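Local atomic coordinates of glutamate racemase (Campylobacter jejuni, PDB entry 3UHF), a protein that belongs to the aspartate/glutamate/hydantoin racemase family and holds a bound D-glutamic acid between two domains built on parallel sheets flanked by helices. Residues A78-F81 with F82-F85; P171-E175 with G176-G180; K151-S155 with Q156-N160. All blocks are in the same frame, centred on the assembly; numbering follows the deposited sequence.

Contact 1. Residues A78-F81 with F82-F85; sequences ALDF and FEQF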
loop_
_atom_site.group_PDB
_atom_site.type_symbol
_atom_site.label_atom_id
_atom_site.label_comp_id
_atom_site.label_asym_id
_atom_site.label_seq_id
_atom_site.Cartn_x
_atom_site.Cartn_y
_atom_site.Cartn_z
ATOM N N ALA A 78 10.249 -13.073 -1.707
ATOM C CA ALA A 78 8.933 -12.952 -2.314
ATOM C C ALA A 78 9.063 -12.919 -3.835
ATOM O O ALA A 78 8.291 -13.558 -4.556
ATOM C CB ALA A 78 8.224 -11.699 -1.806
ATOM N N LEU A 79 10.057 -12.189 -4.321
ATOM C CA LEU A 79 10.319 -12.158 -5.756
ATOM C C LEU A 79 10.557 -13.582 -6.276
ATOM O O LEU A 79 9.999 -13.973 -7.302
ATOM C CB LEU A 79 11.512 -11.250 -6.065
ATOM C CG LEU A 79 11.861 -11.067 -7.542
ATOM C CD1 LEU A 79 10.651 -10.567 -8.313
ATOM C CD2 LEU A 79 13.036 -10.122 -7.699
ATOM N N ASP A 80 11.359 -14.360 -5.553
ATOM C CA ASP A 80 11.586 -15.759 -5.905
ATOM C C ASP A 80 10.274 -16.534 -6.001
ATOM O O ASP A 80 10.072 -17.295 -6.938
ATOM C CB ASP A 80 12.491 -16.443 -4.882
ATOM C CG ASP A 80 13.928 -15.989 -4.971
ATOM O OD1 ASP A 80 14.303 -15.363 -5.978
ATOM O OD2 ASP A 80 14.684 -16.276 -4.020
ATOM N N PHE A 81 9.387 -16.332 -5.030
ATOM C CA PHE A 81 8.090 -17.004 -5.023
ATOM C C PHE A 81 7.293 -16.716 -6.285
ATOM O O PHE A 81 6.646 -17.603 -6.839
ATOM C CB PHE A 81 7.255 -16.591 -3.806
ATOM C CG PHE A 81 5.855 -17.132 -3.831
ATOM C CD1 PHE A 81 5.595 -18.432 -3.416
ATOM C CD2 PHE A 81 4.800 -16.354 -4.285
ATOM C CE1 PHE A 81 4.307 -18.943 -3.448
ATOM C CE2 PHE A 81 3.511 -16.858 -4.323
ATOM C CZ PHE A 81 3.264 -18.154 -3.905
ATOM N N PHE A 82 7.343 -15.465 -6.732
ATOM C CA PHE A 82 6.547 -15.018 -7.866
ATOM C C PHE A 82 7.061 -15.532 -9.203
ATOM O O PHE A 82 6.316 -15.588 -10.185
ATOM C CB PHE A 82 6.493 -13.491 -7.898
ATOM C CG PHE A 82 5.356 -12.916 -7.121
ATOM C CD1 PHE A 82 5.574 -12.301 -5.903
ATOM C CD2 PHE A 82 4.060 -13.009 -7.598
ATOM C CE1 PHE A 82 4.524 -11.778 -5.181
ATOM C CE2 PHE A 82 3.008 -12.480 -6.875
ATOM C CZ PHE A 82 3.243 -11.871 -5.669
ATOM N N GLU A 83 8.331 -15.911 -9.251
ATOM C CA GLU A 83 8.944 -16.231 -10.538
ATOM C C GLU A 83 8.358 -17.491 -11.178
ATOM O O GLU A 83 8.580 -17.752 -12.357
ATOM C CB GLU A 83 10.472 -16.302 -10.430
ATOM C CG GLU A 83 11.032 -17.638 -9.998
ATOM C CD GLU A 83 12.553 -17.646 -9.994
ATOM O OE1 GLU A 83 13.150 -16.547 -9.982
ATOM O OE2 GLU A 83 13.150 -18.745 -10.010
ATOM N N GLN A 84 7.582 -18.247 -10.406
ATOM C CA GLN A 84 6.914 -19.435 -10.919
ATOM C C GLN A 84 5.630 -19.093 -11.681
ATOM O O GLN A 84 5.027 -19.965 -12.305
ATOM C CB GLN A 84 6.586 -20.394 -9.772
ATOM C CG GLN A 84 5.524 -19.867 -8.824
ATOM C CD GLN A 84 5.305 -20.760 -7.608
ATOM O OE1 GLN A 84 4.729 -21.846 -7.714
ATOM N NE2 GLN A 84 5.759 -20.302 -6.446
ATOM N N PHE A 85 5.221 -17.828 -11.646
ATOM C CA PHE A 85 3.902 -17.446 -12.160
ATOM C C PHE A 85 3.861 -16.765 -13.531
ATOM O O PHE A 85 2.789 -16.649 -14.127
ATOM C CB PHE A 85 3.158 -16.583 -11.133
ATOM C CG PHE A 85 2.710 -17.345 -9.921
ATOM C CD1 PHE A 85 1.646 -18.228 -10.000
ATOM C CD2 PHE A 85 3.354 -17.188 -8.707
ATOM C CE1 PHE A 85 1.234 -18.937 -8.891
ATOM C CE2 PHE A 85 2.943 -17.894 -7.595
ATOM C CZ PHE A 85 1.883 -18.770 -7.689
#
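The backbone carbonyl oxygen of F81 takes a hydrogen bond from the side-chain amide of Q84, F81 O to Q84 NE2 at 2.9 Å. This bond lies at the carboxyl end of helix 68-82, where the chain leaves the helix through a type I beta turn from F82 to F85. NE2 arrives in the carbonyl plane on a lone pair of the oxygen, and the oxygen in turn lies almost in the plane of the amide. Q84 gets there because its CG sits between its own backbone N and carbonyl carbon (chi1 68°) with the chain extended beyond, which folds the amide back over one face of the F81 ring, with NE2 3.6 Å from F81 CD1. Bonding shortens at the end of the helix: F82 N bonds to A78 O at 3.0 Å, whereas E83 N makes its straighter bond to D80 O, three residues back, and only a weak one to L79 O. F81, F82 and F85 form an aromatic cluster. F81 turns its edge to the face of F82, an edge-to-face pair with planes at 81°. Beyond the contact, F81 also stacks on Y55, and F82 packs against F30 and I53 of the five-stranded parallel sheet. F81 CE2 lies at the edge of the F85 ring, near its plane and 3.5 Å from F85 CE2.

Contact 2. Residues P171-E175 with G176-G180; sequences PMVEE and GIFEG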
loop_
_atom_site.group_PDB
_atom_site.type_symbol
_atom_site.label_atom_id
_atom_site.label_comp_id
_atom_site.label_asym_id
_atom_site.label_seq_id
_atom_site.Cartn_x
_atom_site.Cartn_y
_atom_site.Cartn_z
ATOM N N PRO A 171 -1.687 -3.337 14.284
ATOM C CA PRO A 171 -2.359 -4.443 14.987
ATOM C C PRO A 171 -3.808 -4.142 15.385
ATOM O O PRO A 171 -4.591 -5.081 15.499
ATOM C CB PRO A 171 -1.482 -4.664 16.236
ATOM C CG PRO A 171 -0.719 -3.395 16.416
ATOM C CD PRO A 171 -0.488 -2.878 15.009
ATOM N N MET A 172 -4.160 -2.876 15.618
ATOM C CA MET A 172 -5.555 -2.539 15.903
ATOM C C MET A 172 -6.464 -2.908 14.734
ATOM O O MET A 172 -7.520 -3.512 14.931
ATOM C CB MET A 172 -5.711 -1.062 16.275
ATOM C CG MET A 172 -5.087 -0.768 17.634
ATOM S SD MET A 172 -5.081 0.978 18.076
ATOM C CE MET A 172 -6.733 1.125 18.782
ATOM N N VAL A 173 -6.029 -2.572 13.521
ATOM C CA VAL A 173 -6.779 -2.941 12.327
ATOM C C VAL A 173 -6.909 -4.450 12.218
ATOM O O VAL A 173 -7.974 -4.968 11.894
ATOM C CB VAL A 173 -6.134 -2.358 11.039
ATOM C CG1 VAL A 173 -6.658 -3.067 9.795
ATOM C CG2 VAL A 173 -6.409 -0.865 10.957
ATOM N N GLU A 174 -5.834 -5.171 12.513
ATOM C CA GLU A 174 -5.892 -6.631 12.415
ATOM C C GLU A 174 -6.839 -7.254 13.457
ATOM O O GLU A 174 -7.391 -8.330 13.218
ATOM C CB GLU A 174 -4.484 -7.248 12.426
ATOM C CG GLU A 174 -3.683 -6.854 11.165
ATOM C CD GLU A 174 -2.415 -7.681 10.952
ATOM O OE1 GLU A 174 -1.603 -7.295 10.083
ATOM O OE2 GLU A 174 -2.232 -8.716 11.638
ATOM N N GLU A 175 -7.026 -6.540 14.569
ATOM C CA GLU A 175 -7.964 -6.935 15.631
ATOM C C GLU A 175 -9.388 -6.460 15.345
ATOM O O GLU A 175 -10.295 -6.656 16.156
ATOM C CB GLU A 175 -7.507 -6.414 17.007
ATOM C CG GLU A 175 -6.420 -7.271 17.656
ATOM C CD GLU A 175 -6.405 -7.228 19.189
ATOM O OE1 GLU A 175 -7.339 -6.683 19.819
ATOM O OE2 GLU A 175 -5.444 -7.768 19.774
ATOM N N GLY A 176 -9.569 -5.832 14.189
ATOM C CA GLY A 176 -10.872 -5.368 13.734
ATOM C C GLY A 176 -11.369 -4.102 14.403
ATOM O O GLY A 176 -12.570 -3.824 14.405
ATOM N N ILE A 177 -10.455 -3.324 14.974
ATOM C CA ILE A 177 -10.845 -2.090 15.661
ATOM C C ILE A 177 -10.808 -0.902 14.700
ATOM O O ILE A 177 -9.737 -0.380 14.406
ATOM C CB ILE A 177 -9.919 -1.819 16.868
ATOM C CG1 ILE A 177 -9.955 -3.005 17.833
ATOM C CG2 ILE A 177 -10.346 -0.555 17.600
ATOM C CD1 ILE A 177 -8.864 -2.961 18.886
ATOM N N PHE A 178 -11.971 -0.474 14.213
ATOM C CA PHE A 178 -12.014 0.562 13.170
ATOM C C PHE A 178 -12.656 1.862 13.647
ATOM O O PHE A 178 -12.705 2.849 12.905
ATOM C CB PHE A 178 -12.784 0.056 11.945
ATOM C CG PHE A 178 -12.306 -1.265 11.419
ATOM C CD1 PHE A 178 -10.952 -1.561 11.351
ATOM C CD2 PHE A 178 -13.214 -2.218 10.993
ATOM C CE1 PHE A 178 -10.516 -2.781 10.867
ATOM C CE2 PHE A 178 -12.780 -3.439 10.504
ATOM C CZ PHE A 178 -11.428 -3.720 10.439
ATOM N N GLU A 179 -13.154 1.854 14.879
ATOM C CA GLU A 179 -13.815 3.009 15.466
ATOM C C GLU A 179 -13.952 2.757 16.954
ATOM O O GLU A 179 -13.541 1.709 17.445
ATOM C CB GLU A 179 -15.202 3.199 14.858
ATOM C CG GLU A 179 -16.119 2.011 15.095
ATOM C CD GLU A 179 -17.486 2.192 14.467
ATOM O OE1 GLU A 179 -17.958 3.345 14.377
ATOM O OE2 GLU A 179 -18.090 1.177 14.061
ATOM N N GLY A 180 -14.532 3.714 17.671
ATOM C CA GLY A 180 -14.792 3.541 19.092
ATOM C C GLY A 180 -13.801 4.244 20.007
ATOM O O GLY A 180 -12.859 4.885 19.539
#
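A Schellman motif ends helix 169-174, and two backbone bonds reach back from the chain that follows into its last turn. I177 N donates to M172 O at 2.9 Å, a fairly straight bond with an N-H...O angle of 163°, and G176 N donates to V173 O, also at 2.9 Å. The second donor stands well above the plane of the V173 carbonyl and so does not use a lone pair. G176 carries the positive phi of the motif, 77°, which favours glycine. Across the same turn, the side chain of I177 lies against M172 and alongside E175. Its CG2 meets the methyl end of M172, with M172 CE 4.2 Å from I177 CG2, because the thioether chain bends at chi3 (85°). In this alpha/beta fold the turn links helix 169-174 to helix 181-191, and both M172 and I177 also touch F182 of the second helix, extending the apolar packing across the connection. The ring of F178 reaches V173 at its CE1 corner: CE1 is 4.0 Å from V173 CG1, the two side chains crossing at about a right angle, and 3.5 Å from V173 O. The carbonyl oxygen of G176 lies over the centre of one face of the F178 ring. One residue along from V173, the side chain of E174 lies about 5 Å from the bound D-glutamic acid, and its OE1 is hydrogen-bonded to NE2 of the pocket residue H206.

Contact 3. Residues K151-S155 with Q156-N160; sequences KRLLS and QGYTN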
loop_
_atom_site.group_PDB
_atom_site.type_symbol
_atom_site.label_atom_id
_atom_site.label_comp_id
_atom_site.label_asym_id
_atom_site.label_seq_id
_atom_site.Cartn_x
_atom_site.Cartn_y
_atom_site.Cartn_z
ATOM N N LYS A 151 11.732 12.864 1.680
ATOM C CA LYS A 151 12.670 13.270 0.635
ATOM C C LYS A 151 11.970 13.593 -0.679
ATOM O O LYS A 151 12.339 14.551 -1.369
ATOM C CB LYS A 151 13.736 12.194 0.406
ATOM C CG LYS A 151 14.811 12.119 1.498
ATOM C CD LYS A 151 15.687 10.877 1.302
ATOM C CE LYS A 151 17.069 11.037 1.930
ATOM N NZ LYS A 151 17.066 10.868 3.407
ATOM N N ARG A 152 10.980 12.789 -1.038
ATOM C CA ARG A 152 10.245 13.048 -2.273
ATOM C C ARG A 152 9.491 14.367 -2.183
ATOM O O ARG A 152 9.580 15.201 -3.081
ATOM C CB ARG A 152 9.291 11.897 -2.600
ATOM C CG ARG A 152 9.993 10.609 -2.991
ATOM C CD ARG A 152 8.993 9.523 -3.374
ATOM N NE ARG A 152 9.656 8.354 -3.950
ATOM C CZ ARG A 152 9.995 8.247 -5.231
ATOM N NH1 ARG A 152 9.734 9.238 -6.072
ATOM N NH2 ARG A 152 10.597 7.153 -5.675
ATOM N N LEU A 153 8.765 14.560 -1.091
ATOM C CA LEU A 153 7.984 15.782 -0.900
ATOM C C LEU A 153 8.883 17.023 -0.853
ATOM O O LEU A 153 8.599 18.044 -1.493
ATOM C CB LEU A 153 7.163 15.663 0.384
ATOM C CG LEU A 153 5.980 14.705 0.205
ATOM C CD1 LEU A 153 5.386 14.309 1.547
ATOM C CD2 LEU A 153 4.930 15.352 -0.680
ATOM N N LEU A 154 9.985 16.929 -0.118
ATOM C CA LEU A 154 10.946 18.034 -0.071
ATOM C C LEU A 154 11.523 18.363 -1.443
ATOM O O LEU A 154 11.736 19.535 -1.773
ATOM C CB LEU A 154 12.084 17.721 0.911
ATOM C CG LEU A 154 11.702 17.700 2.395
ATOM C CD1 LEU A 154 12.907 17.312 3.253
ATOM C CD2 LEU A 154 11.132 19.038 2.841
ATOM N N SER A 155 11.769 17.341 -2.256
ATOM C CA SER A 155 12.355 17.568 -3.575
ATOM C C SER A 155 11.364 18.277 -4.490
ATOM O O SER A 155 11.747 18.829 -5.520
ATOM C CB SER A 155 12.804 16.254 -4.216
ATOM O OG SER A 155 11.690 15.516 -4.685
ATOM N N GLN A 156 10.092 18.269 -4.106
ATOM C CA GLN A 156 9.059 18.965 -4.877
ATOM C C GLN A 156 8.672 20.292 -4.227
ATOM O O GLN A 156 7.744 20.971 -4.671
ATOM C CB GLN A 156 7.831 18.065 -5.068
ATOM C CG GLN A 156 8.070 16.928 -6.063
ATOM C CD GLN A 156 8.330 17.428 -7.476
ATOM O OE1 GLN A 156 7.651 18.338 -7.971
ATOM N NE2 GLN A 156 9.312 16.829 -8.141
ATOM N N GLY A 157 9.388 20.653 -3.169
ATOM C CA GLY A 157 9.208 21.944 -2.531
ATOM C C GLY A 157 8.146 21.943 -1.450
ATOM O O GLY A 157 7.851 22.988 -0.871
ATOM N N TYR A 158 7.566 20.776 -1.180
ATOM C CA TYR A 158 6.560 20.644 -0.133
ATOM C C TYR A 158 7.260 20.472 1.206
ATOM O O TYR A 158 7.581 19.353 1.604
ATOM C CB TYR A 158 5.644 19.450 -0.404
ATOM C CG TYR A 158 4.596 19.744 -1.445
ATOM C CD1 TYR A 158 4.942 19.878 -2.784
ATOM C CD2 TYR A 158 3.262 19.920 -1.088
ATOM C CE1 TYR A 158 3.993 20.172 -3.741
ATOM C CE2 TYR A 158 2.306 20.206 -2.043
ATOM C CZ TYR A 158 2.678 20.335 -3.364
ATOM O OH TYR A 158 1.740 20.628 -4.325
ATOM N N THR A 159 7.495 21.583 1.898
ATOM C CA THR A 159 8.302 21.564 3.116
ATOM C C THR A 159 7.458 21.633 4.384
ATOM O O THR A 159 7.960 21.412 5.488
ATOM C CB THR A 159 9.310 22.725 3.131
ATOM O OG1 THR A 159 8.601 23.970 3.096
ATOM C CG2 THR A 159 10.229 22.647 1.924
ATOM N N ASN A 160 6.174 21.913 4.206
ATOM C CA ASN A 160 5.229 22.011 5.307
ATOM C C ASN A 160 4.729 20.619 5.670
ATOM O O ASN A 160 3.566 20.286 5.436
ATOM C CB ASN A 160 4.065 22.893 4.863
ATOM C CG ASN A 160 3.297 23.479 6.016
ATOM O OD1 ASN A 160 3.605 23.232 7.178
ATOM N ND2 ASN A 160 2.290 24.284 5.696
HETATM O O HOH W 1 11.338 14.884 -7.134
#
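At the carboxyl-terminal part of helix 148-155, L153 O accepts from both Q156 N at 3.0 Å and Y158 N at 2.9 Å, the two donors reaching it from opposite faces of the carbonyl plane. G157 N donates to L154 O at 3.0 Å, and G157 itself has positive phi (89°), a conformation that glycine adopts readily. Among the side chains, the hydroxyl of S155 turns back along the helix: with OG between the backbone N and the carbonyl carbon (chi1 75°), it donates to R152 O at 2.7 Å. A water joins this hydroxyl to the amide of Q156, donating to S155 OG and accepting from Q156 NE2. On the buried side, L153 CB lies 4.2 Å from Y158 CB, and both residues pack on I135 of the neighbouring strand 135-139. The more exposed L154 reaches forward with one methyl, its CD2 3.8 Å from T159 CG2. Positive-phi glycine and bonds back into the final turn make this a Schellman motif, here leading the chain from helix 148-155 into edge strand 161-165.

Overall arrangement
Along the chain the order is contact 1, contact 3, contact 2, and each lies where a helix gives way to a loop: helix 68-82 before strand 89-92, helix 148-155 before strand 161-165, and helix 169-174 before helix 181-191. Contact 1 belongs to the domain of the five-stranded parallel sheet, whereas contacts 2 and 3 belong to that of the four-stranded one. Their centres lie 31 to 35 Å apart and none touches another; the nearest atoms of contacts 1 and 2 are about 16 Å apart. All three lie 18 to 20 Å from the centre of the chain. The bound D-glutamic acid lies between the domains, closest to contact 2, with the side chain of A78 in contact 1 about 12 Å from it.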